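Local coordinates for 4-alpha-glucanotransferase (Streptococcus agalactiae, PDB 6M6T), which belongs to the amylomaltase (disproportionating enzyme) family of glucanotransferases, proteins built on a TIM barrel, and holds glycan in its pocket, at residues F371-P382 with E411-M420; M11-I22 with N469-E477. All coordinates share one frame; numbering follows the deposited sequence.

Contact 1 (F371-P382 with E411-M420)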
# COMPACT_ATOMS: atom_id res chain seq x y z
N PHE A 371 20.69 12.95 7.61
CA PHE A 371 22.12 13.20 7.49
C PHE A 371 22.41 14.29 6.47
O PHE A 371 23.58 14.52 6.15
CB PHE A 371 22.88 11.91 7.10
CG PHE A 371 22.89 10.85 8.18
CD1 PHE A 371 23.66 11.00 9.32
CD2 PHE A 371 22.10 9.72 8.06
CE1 PHE A 371 23.66 10.05 10.30
CE2 PHE A 371 22.10 8.77 9.05
CZ PHE A 371 22.88 8.93 10.17
N TYR A 372 21.38 14.95 5.93
CA TYR A 372 21.59 16.09 5.05
C TYR A 372 22.11 17.31 5.80
O TYR A 372 22.62 18.24 5.16
CB TYR A 372 20.30 16.47 4.33
CG TYR A 372 19.81 15.42 3.38
CD1 TYR A 372 20.61 14.99 2.33
CD2 TYR A 372 18.56 14.84 3.53
CE1 TYR A 372 20.17 14.01 1.47
CE2 TYR A 372 18.11 13.86 2.69
CZ TYR A 372 18.92 13.45 1.66
OH TYR A 372 18.48 12.47 0.79
N ASP A 373 22.00 17.34 7.11
CA ASP A 373 22.47 18.46 7.91
C ASP A 373 23.53 17.92 8.87
O ASP A 373 23.21 17.28 9.87
CB ASP A 373 21.29 19.11 8.63
CG ASP A 373 21.70 19.82 9.88
OD1 ASP A 373 22.89 20.16 10.05
OD2 ASP A 373 20.81 20.04 10.73
N THR A 374 24.80 18.22 8.56
CA THR A 374 25.95 17.73 9.32
C THR A 374 26.06 18.34 10.72
O THR A 374 27.03 18.00 11.41
CB THR A 374 27.25 18.01 8.56
OG1 THR A 374 27.18 19.28 7.92
CG2 THR A 374 27.49 16.96 7.51
N THR A 375 25.16 19.23 11.13
CA THR A 375 25.20 19.74 12.51
C THR A 375 24.73 18.68 13.49
O THR A 375 25.08 18.75 14.68
CB THR A 375 24.33 20.99 12.69
OG1 THR A 375 22.95 20.67 12.47
CG2 THR A 375 24.77 22.13 11.77
N GLY A 376 23.92 17.72 13.04
CA GLY A 376 23.27 16.76 13.90
C GLY A 376 21.92 17.20 14.43
O GLY A 376 21.41 16.58 15.37
N ASN A 377 21.32 18.23 13.85
CA ASN A 377 20.09 18.76 14.42
C ASN A 377 18.83 18.21 13.77
O ASN A 377 17.74 18.38 14.34
CB ASN A 377 20.09 20.28 14.33
CG ASN A 377 20.70 20.89 15.55
OD1 ASN A 377 20.13 20.79 16.64
ND2 ASN A 377 21.89 21.48 15.39
N SER A 378 18.96 17.54 12.62
CA SER A 378 17.84 16.92 11.93
C SER A 378 17.11 15.98 12.88
O SER A 378 17.72 15.15 13.56
CB SER A 378 18.35 16.15 10.70
OG SER A 378 17.34 15.32 10.15
N ILE A 379 15.78 16.13 12.93
CA ILE A 379 14.95 15.31 13.81
C ILE A 379 14.85 13.86 13.35
O ILE A 379 14.19 13.05 14.02
CB ILE A 379 13.54 15.90 13.91
CG1 ILE A 379 12.80 15.69 12.59
CG2 ILE A 379 13.63 17.38 14.23
CD1 ILE A 379 11.72 14.62 12.65
N ASP A 380 15.44 13.53 12.21
CA ASP A 380 15.52 12.16 11.73
C ASP A 380 16.91 11.57 11.94
O ASP A 380 17.24 10.54 11.33
CB ASP A 380 15.14 12.08 10.24
CG ASP A 380 13.62 12.21 10.00
OD1 ASP A 380 12.85 11.38 10.54
OD2 ASP A 380 13.20 13.13 9.25
N ILE A 381 17.75 12.20 12.76
CA ILE A 381 19.07 11.67 13.10
C ILE A 381 18.92 10.73 14.29
O ILE A 381 18.17 11.04 15.23
CB ILE A 381 20.10 12.79 13.38
CG1 ILE A 381 21.54 12.28 13.24
CG2 ILE A 381 19.89 13.39 14.76
CD1 ILE A 381 22.51 13.22 12.58
N PRO A 382 19.57 9.56 14.28
CA PRO A 382 19.28 8.52 15.29
C PRO A 382 19.23 9.00 16.74
O PRO A 382 18.37 8.54 17.52
CB PRO A 382 20.41 7.52 15.08
CG PRO A 382 20.79 7.67 13.63
CD PRO A 382 20.46 9.07 13.20
N GLU A 411 31.30 15.92 1.97
CA GLU A 411 31.31 16.24 3.39
C GLU A 411 30.17 15.53 4.12
O GLU A 411 30.35 15.05 5.25
CB GLU A 411 31.27 17.76 3.61
CG GLU A 411 29.89 18.37 3.91
CD GLU A 411 29.98 19.75 4.58
OE1 GLU A 411 28.92 20.34 4.89
OE2 GLU A 411 31.10 20.26 4.80
N GLN A 412 28.99 15.41 3.48
CA GLN A 412 27.90 14.62 4.06
C GLN A 412 28.24 13.13 4.10
O GLN A 412 27.89 12.43 5.06
CB GLN A 412 26.62 14.82 3.26
CG GLN A 412 25.67 15.82 3.84
CD GLN A 412 24.65 16.26 2.82
OE1 GLN A 412 24.51 15.65 1.76
NE2 GLN A 412 23.95 17.34 3.14
N LYS A 413 28.90 12.63 3.06
CA LYS A 413 29.35 11.24 3.09
C LYS A 413 30.33 11.03 4.24
O LYS A 413 30.18 10.08 5.02
CB LYS A 413 30.01 10.85 1.77
CG LYS A 413 29.09 10.84 0.57
CD LYS A 413 29.88 10.74 -0.74
CE LYS A 413 30.76 9.48 -0.77
NZ LYS A 413 30.11 8.31 -1.45
N ALA A 414 31.36 11.88 4.32
CA ALA A 414 32.35 11.76 5.38
C ALA A 414 31.68 11.75 6.75
O ALA A 414 31.94 10.88 7.59
CB ALA A 414 33.36 12.90 5.28
N TYR A 415 30.78 12.70 6.96
CA TYR A 415 30.09 12.81 8.24
C TYR A 415 29.27 11.56 8.54
O TYR A 415 29.27 11.07 9.67
CB TYR A 415 29.23 14.05 8.21
CG TYR A 415 28.19 14.13 9.28
CD1 TYR A 415 28.48 14.73 10.48
CD2 TYR A 415 26.92 13.62 9.07
CE1 TYR A 415 27.53 14.82 11.48
CE2 TYR A 415 25.96 13.71 10.06
CZ TYR A 415 26.27 14.31 11.26
OH TYR A 415 25.35 14.41 12.26
N ALA A 416 28.57 11.02 7.53
CA ALA A 416 27.74 9.83 7.75
C ALA A 416 28.60 8.61 8.04
O ALA A 416 28.21 7.75 8.84
CB ALA A 416 26.85 9.58 6.53
N GLU A 417 29.77 8.51 7.41
CA GLU A 417 30.65 7.39 7.71
C GLU A 417 31.23 7.52 9.11
O GLU A 417 31.52 6.51 9.77
CB GLU A 417 31.76 7.29 6.65
CG GLU A 417 31.27 6.88 5.25
CD GLU A 417 32.40 6.69 4.23
OE1 GLU A 417 33.32 7.54 4.17
OE2 GLU A 417 32.35 5.69 3.47
N ASN A 418 31.42 8.75 9.59
CA ASN A 418 31.81 8.99 10.97
C ASN A 418 30.74 8.54 11.96
O ASN A 418 30.91 7.54 12.68
CB ASN A 418 32.09 10.48 11.15
CG ASN A 418 33.42 10.73 11.82
OD1 ASN A 418 33.93 9.87 12.54
ND2 ASN A 418 34.00 11.92 11.60
N TYR A 419 29.60 9.23 11.94
CA TYR A 419 28.47 9.03 12.85
C TYR A 419 28.10 7.58 13.06
O TYR A 419 27.73 7.19 14.17
CB TYR A 419 27.26 9.76 12.29
CG TYR A 419 26.11 9.90 13.25
CD1 TYR A 419 25.26 8.83 13.52
CD2 TYR A 419 25.84 11.12 13.87
CE1 TYR A 419 24.19 8.97 14.41
CE2 TYR A 419 24.78 11.27 14.74
CZ TYR A 419 23.96 10.20 15.01
OH TYR A 419 22.90 10.36 15.88
N MET A 420 28.15 6.78 12.00
CA MET A 420 27.67 5.41 12.05
C MET A 420 28.79 4.40 12.18
O MET A 420 28.51 3.20 12.28
CB MET A 420 26.85 5.10 10.80
CG MET A 420 25.54 5.88 10.73
SD MET A 420 24.51 5.51 9.32
CE MET A 420 24.91 6.92 8.29
O HOH W 1 26.22 19.33 5.18

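Contact 2 (M11-I22 with N469-E477)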
# COMPACT_ATOMS: atom_id res chain seq x y z
N MET A 11 8.42 -5.44 2.32
CA MET A 11 8.38 -6.05 1.00
C MET A 11 6.94 -6.25 0.55
O MET A 11 6.18 -6.99 1.18
CB MET A 11 9.08 -7.39 0.96
CG MET A 11 9.85 -7.55 -0.29
SD MET A 11 10.13 -9.26 -0.66
CE MET A 11 11.04 -8.94 -2.14
N HIS A 12 6.58 -5.64 -0.57
CA HIS A 12 5.23 -5.81 -1.05
C HIS A 12 5.08 -7.18 -1.71
O HIS A 12 6.02 -7.72 -2.29
CB HIS A 12 4.88 -4.71 -2.05
CG HIS A 12 3.41 -4.59 -2.29
ND1 HIS A 12 2.89 -3.88 -3.35
CD2 HIS A 12 2.35 -5.08 -1.61
CE1 HIS A 12 1.57 -3.94 -3.31
NE2 HIS A 12 1.22 -4.67 -2.26
N ILE A 13 3.86 -7.72 -1.60
CA ILE A 13 3.48 -8.94 -2.30
C ILE A 13 3.91 -8.92 -3.76
O ILE A 13 4.15 -9.97 -4.35
CB ILE A 13 1.96 -9.12 -2.16
CG1 ILE A 13 1.52 -8.80 -0.73
CG2 ILE A 13 1.55 -10.51 -2.62
CD1 ILE A 13 1.66 -9.92 0.21
N THR A 14 4.02 -7.74 -4.37
CA THR A 14 4.37 -7.75 -5.79
C THR A 14 5.83 -8.16 -5.98
O THR A 14 6.16 -8.78 -6.99
CB THR A 14 4.07 -6.38 -6.45
OG1 THR A 14 5.13 -5.44 -6.21
CG2 THR A 14 2.78 -5.82 -5.93
N SER A 15 6.70 -7.87 -5.01
CA SER A 15 8.13 -8.10 -5.20
C SER A 15 8.56 -9.54 -4.95
O SER A 15 9.71 -9.89 -5.24
CB SER A 15 8.93 -7.16 -4.29
OG SER A 15 8.37 -5.86 -4.25
N LEU A 16 7.68 -10.39 -4.42
CA LEU A 16 7.95 -11.82 -4.31
C LEU A 16 8.36 -12.36 -5.68
O LEU A 16 8.05 -11.74 -6.70
CB LEU A 16 6.71 -12.55 -3.79
CG LEU A 16 6.47 -12.67 -2.28
CD1 LEU A 16 6.70 -11.35 -1.53
CD2 LEU A 16 5.06 -13.14 -2.07
N PRO A 17 9.04 -13.50 -5.81
CA PRO A 17 9.37 -14.05 -7.10
C PRO A 17 8.30 -15.05 -7.52
O PRO A 17 7.43 -15.36 -6.74
CB PRO A 17 10.69 -14.76 -6.86
CG PRO A 17 10.92 -14.69 -5.38
CD PRO A 17 9.59 -14.33 -4.77
N GLY A 18 8.38 -15.51 -8.77
CA GLY A 18 7.40 -16.49 -9.29
C GLY A 18 7.47 -16.66 -10.79
O GLY A 18 8.40 -16.18 -11.42
N ASP A 19 6.50 -17.34 -11.37
CA ASP A 19 6.56 -17.56 -12.83
C ASP A 19 5.42 -16.78 -13.48
O ASP A 19 5.37 -16.73 -14.69
CB ASP A 19 6.44 -19.05 -13.13
CG ASP A 19 7.72 -19.84 -12.89
OD1 ASP A 19 7.93 -20.27 -11.74
OD2 ASP A 19 8.47 -20.04 -13.86
N LEU A 20 4.57 -16.16 -12.66
CA LEU A 20 3.38 -15.42 -13.12
C LEU A 20 3.70 -13.97 -13.45
O LEU A 20 2.75 -13.29 -13.80
CB LEU A 20 2.29 -15.49 -12.06
CG LEU A 20 1.82 -16.89 -11.69
CD1 LEU A 20 0.56 -16.83 -10.86
CD2 LEU A 20 1.60 -17.71 -12.92
N GLY A 21 4.94 -13.51 -13.30
CA GLY A 21 5.27 -12.13 -13.69
C GLY A 21 5.06 -11.14 -12.58
O GLY A 21 5.29 -9.98 -12.77
N ILE A 22 4.65 -11.63 -11.43
CA ILE A 22 4.36 -10.75 -10.32
C ILE A 22 4.11 -11.61 -9.09
O ILE A 22 3.52 -12.69 -9.20
CB ILE A 22 3.14 -9.86 -10.63
CG1 ILE A 22 2.99 -8.78 -9.54
CG2 ILE A 22 1.89 -10.70 -10.79
CD1 ILE A 22 2.75 -7.42 -10.09
N ASN A 469 7.81 2.52 -12.02
CA ASN A 469 7.57 2.53 -10.58
C ASN A 469 6.77 1.28 -10.22
O ASN A 469 5.94 0.83 -10.99
CB ASN A 469 6.79 3.80 -10.13
CG ASN A 469 7.68 5.05 -10.03
OD1 ASN A 469 8.68 5.06 -9.32
ND2 ASN A 469 7.30 6.10 -10.73
N TRP A 470 7.03 0.75 -9.01
CA TRP A 470 6.36 -0.44 -8.49
C TRP A 470 6.75 -1.70 -9.26
O TRP A 470 5.98 -2.66 -9.34
CB TRP A 470 4.84 -0.27 -8.46
CG TRP A 470 4.39 1.14 -8.14
CD1 TRP A 470 3.96 2.08 -9.04
CD2 TRP A 470 4.35 1.78 -6.86
NE1 TRP A 470 3.65 3.25 -8.40
CE2 TRP A 470 3.88 3.10 -7.06
CE3 TRP A 470 4.66 1.37 -5.56
CZ2 TRP A 470 3.71 4.01 -6.00
CZ3 TRP A 470 4.49 2.28 -4.51
CH2 TRP A 470 4.03 3.58 -4.74
N GLN A 471 7.95 -1.71 -9.81
CA GLN A 471 8.37 -2.77 -10.70
C GLN A 471 9.41 -3.70 -10.10
O GLN A 471 9.77 -4.69 -10.74
CB GLN A 471 8.93 -2.19 -11.99
CG GLN A 471 7.89 -1.92 -13.02
CD GLN A 471 8.38 -0.92 -14.00
OE1 GLN A 471 9.59 -0.64 -14.05
NE2 GLN A 471 7.47 -0.35 -14.79
N TRP A 472 9.92 -3.41 -8.91
CA TRP A 472 10.99 -4.26 -8.38
C TRP A 472 10.45 -5.62 -7.97
O TRP A 472 9.44 -5.73 -7.26
CB TRP A 472 11.67 -3.60 -7.19
CG TRP A 472 12.86 -4.37 -6.75
CD1 TRP A 472 14.05 -4.48 -7.40
CD2 TRP A 472 12.98 -5.14 -5.56
NE1 TRP A 472 14.91 -5.27 -6.68
CE2 TRP A 472 14.28 -5.69 -5.54
CE3 TRP A 472 12.11 -5.43 -4.50
CZ2 TRP A 472 14.72 -6.51 -4.52
CZ3 TRP A 472 12.55 -6.25 -3.49
CH2 TRP A 472 13.85 -6.78 -3.50
N ARG A 473 11.12 -6.67 -8.42
CA ARG A 473 10.94 -8.00 -7.87
C ARG A 473 12.31 -8.52 -7.43
O ARG A 473 13.35 -8.02 -7.86
CB ARG A 473 10.28 -8.94 -8.89
CG ARG A 473 8.82 -8.57 -9.19
CD ARG A 473 8.20 -9.46 -10.24
NE ARG A 473 7.95 -10.80 -9.74
CZ ARG A 473 8.03 -11.91 -10.48
NH1 ARG A 473 8.34 -11.84 -11.78
NH2 ARG A 473 7.80 -13.09 -9.93
N MET A 474 12.30 -9.50 -6.55
CA MET A 474 13.52 -10.02 -5.95
C MET A 474 13.80 -11.45 -6.42
O MET A 474 12.93 -12.33 -6.31
CB MET A 474 13.42 -9.98 -4.43
CG MET A 474 14.40 -10.89 -3.72
SD MET A 474 13.60 -11.44 -2.21
CE MET A 474 12.32 -12.45 -2.94
N ARG A 475 15.01 -11.68 -6.92
CA ARG A 475 15.42 -13.02 -7.30
C ARG A 475 15.63 -13.88 -6.05
O ARG A 475 16.26 -13.43 -5.09
CB ARG A 475 16.70 -12.95 -8.12
CG ARG A 475 16.75 -11.76 -9.05
CD ARG A 475 17.75 -11.97 -10.18
NE ARG A 475 19.14 -11.94 -9.72
CZ ARG A 475 19.85 -10.82 -9.61
NH1 ARG A 475 19.30 -9.65 -9.91
NH2 ARG A 475 21.12 -10.88 -9.20
N LYS A 476 15.08 -15.10 -6.07
CA LYS A 476 15.35 -16.07 -5.01
C LYS A 476 16.84 -16.37 -4.92
O LYS A 476 17.35 -16.70 -3.84
CB LYS A 476 14.56 -17.37 -5.27
CG LYS A 476 14.26 -18.22 -4.03
CD LYS A 476 12.99 -19.06 -4.24
CE LYS A 476 12.36 -19.54 -2.91
NZ LYS A 476 12.05 -18.46 -1.93
N GLU A 477 17.54 -16.24 -6.04
CA GLU A 477 18.99 -16.37 -6.07
C GLU A 477 19.69 -15.39 -5.13
O GLU A 477 20.81 -15.65 -4.69
CB GLU A 477 19.45 -16.16 -7.52
CG GLU A 477 20.93 -15.96 -7.73
CD GLU A 477 21.27 -15.70 -9.18
OE1 GLU A 477 20.32 -15.48 -9.97
OE2 GLU A 477 22.47 -15.73 -9.54

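Contact 1 (F371-P382 with E411-M420)
Phe371 and the methyl end of Met420 form the apolar centre where the loop between barrel strands 363-366 and 389-392 of this TIM-barrel protein folds against helix 410-419. Met420 CE lies over one face of the phenyl ring, 3.7 Å from the centroid of the Phe371 ring and displaced toward its rim, with the sulfur approaching obliquely: a Met-aromatic contact. The edge of the same ring is turned to Tyr419, a T-shaped pair with planes at 77°, and farther round that edge Phe371 CD1 meets Tyr415 CE2 at 3.6 Å. Both tyrosines start out from the helix with CG anti to the backbone N (chi1 164° in Tyr415), which carries their rings forward onto the loop. Ile381 and Pro382 pack against the ring of Tyr419, whose hydroxyl is hydrogen-bonded to ND1 of His383 just beyond the loop segment.

Thr374 CA sits over the centre of the Tyr415 ring, a CH-pi contact 3.9 Å from its centroid, and Thr374 CG2 reaches back to the root of the ring. This threonine belongs to a type I turn from Asp373 to Gly376, within which Asp373 OD1 accepts from the backbone N of Thr375 as an Asx turn.

At the polar edge, the extended Gln412 side chain reaches the loop backbone and its NE2 gives a weak, bent bond to Tyr372 O, while its OE1 accepts a hydrogen bond from the backbone N of Thr409. The Tyr372 ring makes an edge-to-face pair with Phe254 of the glycan pocket, and Asp380 of the same loop, another pocket residue, touches a bound alpha-D-glucopyranose. Outermost, a water bridges the two segments, 2.9 Å from Thr374 OG1 and donating to Glu411 OE1.

Contact 2 (M11-I22 with N469-E477)
Met474 N donates to Ser15 O at 2.9 Å, in the carbonyl plane, joining the backbones of the two segments. Beside this bond Arg473 reaches into the curl of the loop that follows the first strand of the TIM barrel, 6-10. Arg473 NE donates to Leu16 O at 3.2 Å, a fairly straight bond (152° at the hydrogen) that meets the carbonyl almost end-on. A bend at chi3 (72°) turns the guanidinium into the loop. Peptide atoms cover one face of the group: Ile22 N stands 3.5 Å above the Arg473 guanidinium plane over its centre, and Gly21 C lies nearer the rim. The dipole of the Leu16 carbonyl would be expected to stabilise the positive charge.

Ser15 is also pressed close to Trp472. Its CB packs obliquely on the indole, with Ser15 CB 3.6 Å from Trp472 CE3, and Ser15 CA makes a CA-H...O contact with Trp472 O. Farther along, the extended side chain of Met11 sets its methyl between two residues of the opposite segment, 3.4 Å from Met11 CE to Trp472 CZ3 and 3.5 Å from Met11 CE to Met474 CB. The pyrrolidine of Pro17 runs alongside the Met474 side chain, with Pro17 CG 3.6 Å from Met474 CE.

Toward the glycan site, the side chain of Trp470 comes within about 5 Å of a bound 1,5-anhydro-D-glucitol. The packing continues into two helices far apart in sequence: Met11 touches Phe32 and Pro17 touches Glu28 of helix 27-38, while Met11, Trp472 and Met474 all meet Met448 of helix 448-451. Backbone bonds between Met11 and Gln45 tie the loop to the end of the neighbouring barrel strand 43-45.

How the contacts relate
Contact 2 is a largely buried junction about 15 Å from the centre of the chain, whereas contact 1 lies farther out, about 30 Å from that centre, and is only partly buried. Their centres are 33 Å apart and the two do not touch. Both involve loops that follow strands of the same parallel barrel sheet, but contact 1 sets its loop on a helix close in sequence, while contact 2 joins two irregular segments from near the chain ends. Aromatic and methyl packing dominates contact 1, with a water at its margin; in contact 2 backbone carbonyls and an inserted arginine do more of the work.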